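Local coordinates for tetratricopeptide TPR_2 repeat protein (Thermobaculum terrenum, PDB 5DJS) that joins tetratricopeptide repeats to a glycosyltransferase family 41 region of GT-B type and binds UDP, at residues V283-L288 with S305-P310. The protein carries 1 engineered substitution. Sequence-based numbering, arbitrary orientation.
Sequences VGDQHL and SRFYLP
Two neighbouring parallel strands of a GT-B Rossmann-like sheet, 281-285 and 300-304, run out at the same end, and here the tip of the first and the turn after it meet the loop that follows the second. The tight part gathers round Asp-285 and Tyr-308. With chi1 78° the carboxylate of Asp-285 stands between its own backbone N and carbonyl carbon, and its two oxygens divide the work. OD1 turns back to its own segment and accepts from Leu-288 N, 2.9 Å from OD1, in a nearly straight bond (168°) that comes from above the carboxylate plane, an Asx motif, besides a weak bond from His-287 N and one from the indole of Trp-454. OD2 reaches across to Tyr-308 N, 2.9 Å away in a weak, bent bond, and meets the hydroxyl of Ser-450. A short acidic side chain suits this place because it can serve both segments and helix 447-454 together.

The Tyr-308 ring is clasped on its two faces, its side chain about 8 Å from bound UDP. Leu-288, its CG anti to the backbone N, sets CD2 3.4 Å from the ring centroid, only 9° off the normal, in a CH-pi contact; Leu-309 CG lies over the opposite face. Leucine fits because a single apolar methyl, CD2, can sit squarely over the pi face. At the root of the side chain, Gly-284 O lies 3.4 Å from Tyr-308 CB.

The solvent side is looser: the extended side chain of Gln-286 merely rests OE1 3.5 Å from Ser-305 CA, fitting for a polar amide at an exposed margin.

Buried among several N-H and O-H donors, the carboxylate of Asp-285 is probably kept ionised, so that one charge ties the strand end, the loop and helix 447-454 together.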
ATOM      1  N   VAL A 283     -13.322   4.767  -5.856  1.00 43.88           N
ATOM      2  CA  VAL A 283     -14.192   3.607  -5.529  1.00 43.90           C
ATOM      3  C   VAL A 283     -13.900   3.011  -4.130  1.00 43.74           C
ATOM      4  O   VAL A 283     -12.898   2.312  -3.935  1.00 38.77           O
ATOM      5  CB  VAL A 283     -14.053   2.491  -6.591  1.00 43.60           C
ATOM      6  CG1 VAL A 283     -14.922   1.291  -6.248  1.00 44.80           C
ATOM      7  CG2 VAL A 283     -14.424   3.017  -7.966  1.00 43.20           C
ATOM      8  N   GLY A 284     -14.793   3.287  -3.176  1.00 44.51           N
ATOM      9  CA  GLY A 284     -14.702   2.758  -1.807  1.00 44.45           C
ATOM     10  C   GLY A 284     -15.887   1.863  -1.480  1.00 46.55           C
ATOM     11  O   GLY A 284     -16.322   1.054  -2.316  1.00 45.10           O
ATOM     12  N   ASP A 285     -16.397   1.991  -0.257  1.00 46.42           N
ATOM     13  CA  ASP A 285     -17.640   1.312   0.146  1.00 46.57           C
ATOM     14  C   ASP A 285     -18.296   2.010   1.342  1.00 48.37           C
ATOM     15  O   ASP A 285     -17.741   2.978   1.877  1.00 56.87           O
ATOM     16  CB  ASP A 285     -17.423  -0.196   0.371  1.00 44.33           C
ATOM     17  CG  ASP A 285     -16.763  -0.531   1.693  1.00 42.63           C
ATOM     18  OD1 ASP A 285     -17.308  -0.134   2.749  1.00 39.52           O
ATOM     19  OD2 ASP A 285     -15.744  -1.264   1.675  1.00 41.17           O
ATOM     20  N   GLN A 286     -19.466   1.527   1.750  1.00 46.44           N
ATOM     21  CA  GLN A 286     -20.328   2.269   2.684  1.00 47.93           C
ATOM     22  C   GLN A 286     -19.820   2.323   4.114  1.00 45.78           C
ATOM     23  O   GLN A 286     -20.089   3.290   4.820  1.00 44.92           O
ATOM     24  CB  GLN A 286     -21.738   1.698   2.669  1.00 50.21           C
ATOM     25  CG  GLN A 286     -22.431   1.857   1.334  1.00 52.03           C
ATOM     26  CD  GLN A 286     -23.810   1.240   1.338  1.00 55.96           C
ATOM     27  OE1 GLN A 286     -23.974   0.055   1.658  1.00 60.38           O
ATOM     28  NE2 GLN A 286     -24.815   2.033   0.990  1.00 56.57           N
ATOM     29  N   HIS A 287     -19.098   1.289   4.535  1.00 46.08           N
ATOM     30  CA  HIS A 287     -18.430   1.282   5.839  1.00 45.96           C
ATOM     31  C   HIS A 287     -17.084   1.999   5.777  1.00 43.93           C
ATOM     32  O   HIS A 287     -16.712   2.720   6.712  1.00 40.51           O
ATOM     33  CB  HIS A 287     -18.235  -0.146   6.329  1.00 48.85           C
ATOM     34  CG  HIS A 287     -19.515  -0.911   6.484  1.00 53.23           C
ATOM     35  ND1 HIS A 287     -20.658  -0.353   7.017  1.00 54.64           N
ATOM     36  CD2 HIS A 287     -19.823  -2.198   6.195  1.00 53.55           C
ATOM     37  CE1 HIS A 287     -21.619  -1.260   7.037  1.00 56.64           C
ATOM     38  NE2 HIS A 287     -21.137  -2.388   6.544  1.00 57.07           N
ATOM     39  N   LEU A 288     -16.367   1.803   4.671  1.00 42.68           N
ATOM     40  CA  LEU A 288     -15.031   2.374   4.476  1.00 43.29           C
ATOM     41  C   LEU A 288     -14.991   3.902   4.411  1.00 41.81           C
ATOM     42  O   LEU A 288     -14.038   4.500   4.910  1.00 38.35           O
ATOM     43  CB  LEU A 288     -14.377   1.789   3.210  1.00 44.20           C
ATOM     44  CG  LEU A 288     -12.915   2.173   2.920  1.00 46.18           C
ATOM     45  CD1 LEU A 288     -11.984   1.679   4.018  1.00 45.66           C
ATOM     46  CD2 LEU A 288     -12.467   1.623   1.579  1.00 46.51           C
ATOM     47  N   SER A 305     -22.021  -1.175  -2.173  1.00 46.11           N
ATOM     48  CA  SER A 305     -22.844  -1.794  -1.111  1.00 44.26           C
ATOM     49  C   SER A 305     -22.337  -3.185  -0.675  1.00 43.06           C
ATOM     50  O   SER A 305     -23.088  -3.986  -0.137  1.00 42.61           O
ATOM     51  CB  SER A 305     -24.283  -1.886  -1.606  1.00 43.62           C
ATOM     52  OG  SER A 305     -24.303  -2.600  -2.830  1.00 44.11           O
ATOM     53  N   ARG A 306     -21.066  -3.464  -0.947  1.00 43.03           N
ATOM     54  CA  ARG A 306     -20.324  -4.594  -0.405  1.00 42.73           C
ATOM     55  C   ARG A 306     -18.924  -4.056  -0.012  1.00 43.97           C
ATOM     56  O   ARG A 306     -18.652  -2.864  -0.156  1.00 41.76           O
ATOM     57  CB  ARG A 306     -20.177  -5.675  -1.478  1.00 42.13           C
ATOM     58  CG  ARG A 306     -19.385  -5.210  -2.688  1.00 41.72           C
ATOM     59  CD  ARG A 306     -19.071  -6.288  -3.693  1.00 43.54           C
ATOM     60  NE  ARG A 306     -18.615  -7.574  -3.154  1.00 45.37           N
ATOM     61  CZ  ARG A 306     -17.476  -7.816  -2.514  1.00 46.44           C
ATOM     62  NH1 ARG A 306     -16.612  -6.857  -2.228  1.00 52.47           N
ATOM     63  NH2 ARG A 306     -17.198  -9.050  -2.131  1.00 47.04           N
ATOM     64  N   PHE A 307     -18.032  -4.944   0.422  1.00 44.20           N
ATOM     65  CA  PHE A 307     -16.641  -4.586   0.708  1.00 45.56           C
ATOM     66  C   PHE A 307     -15.949  -4.107  -0.571  1.00 48.65           C
ATOM     67  O   PHE A 307     -16.212  -4.639  -1.647  1.00 50.75           O
ATOM     68  CB  PHE A 307     -15.903  -5.792   1.314  1.00 43.93           C
ATOM     69  CG  PHE A 307     -14.506  -5.493   1.792  1.00 43.96           C
ATOM     70  CD1 PHE A 307     -14.272  -4.490   2.734  1.00 42.65           C
ATOM     71  CD2 PHE A 307     -13.417  -6.234   1.320  1.00 43.22           C
ATOM     72  CE1 PHE A 307     -12.990  -4.225   3.180  1.00 42.07           C
ATOM     73  CE2 PHE A 307     -12.131  -5.972   1.769  1.00 41.57           C
ATOM     74  CZ  PHE A 307     -11.917  -4.968   2.705  1.00 41.29           C
ATOM     75  N   TYR A 308     -15.071  -3.106  -0.458  1.00 47.31           N
ATOM     76  CA  TYR A 308     -14.468  -2.476  -1.647  1.00 45.87           C
ATOM     77  C   TYR A 308     -13.431  -3.317  -2.409  1.00 43.32           C
ATOM     78  O   TYR A 308     -12.871  -2.822  -3.376  1.00 43.17           O
ATOM     79  CB  TYR A 308     -13.887  -1.099  -1.294  1.00 48.54           C
ATOM     80  CG  TYR A 308     -12.475  -1.083  -0.701  1.00 51.90           C
ATOM     81  CD1 TYR A 308     -12.181  -1.709   0.520  1.00 52.15           C
ATOM     82  CD2 TYR A 308     -11.442  -0.401  -1.348  1.00 52.31           C
ATOM     83  CE1 TYR A 308     -10.904  -1.675   1.058  1.00 53.23           C
ATOM     84  CE2 TYR A 308     -10.161  -0.358  -0.813  1.00 55.26           C
ATOM     85  CZ  TYR A 308      -9.894  -0.997   0.386  1.00 55.34           C
ATOM     86  OH  TYR A 308      -8.623  -0.948   0.913  1.00 52.57           O
ATOM     87  N   LEU A 309     -13.187  -4.562  -1.990  1.00 41.10           N
ATOM     88  CA  LEU A 309     -12.218  -5.446  -2.632  1.00 42.44           C
ATOM     89  C   LEU A 309     -12.776  -6.864  -2.749  1.00 44.47           C
ATOM     90  O   LEU A 309     -13.683  -7.222  -1.994  1.00 43.14           O
ATOM     91  CB  LEU A 309     -10.951  -5.501  -1.788  1.00 43.76           C
ATOM     92  CG  LEU A 309     -10.254  -4.178  -1.488  1.00 46.38           C
ATOM     93  CD1 LEU A 309      -9.150  -4.379  -0.476  1.00 47.08           C
ATOM     94  CD2 LEU A 309      -9.671  -3.623  -2.759  1.00 47.41           C
ATOM     95  N   PRO A 310     -12.221  -7.685  -3.675  1.00 46.01           N
ATOM     96  CA  PRO A 310     -12.590  -9.103  -3.743  1.00 47.76           C
ATOM     97  C   PRO A 310     -11.867  -9.965  -2.689  1.00 47.34           C
ATOM     98  O   PRO A 310     -10.635  -9.997  -2.652  1.00 49.43           O
ATOM     99  CB  PRO A 310     -12.166  -9.506  -5.165  1.00 48.85           C
ATOM    100  CG  PRO A 310     -11.010  -8.617  -5.484  1.00 46.98           C
ATOM    101  CD  PRO A 310     -11.224  -7.335  -4.712  1.00 46.20           C
TER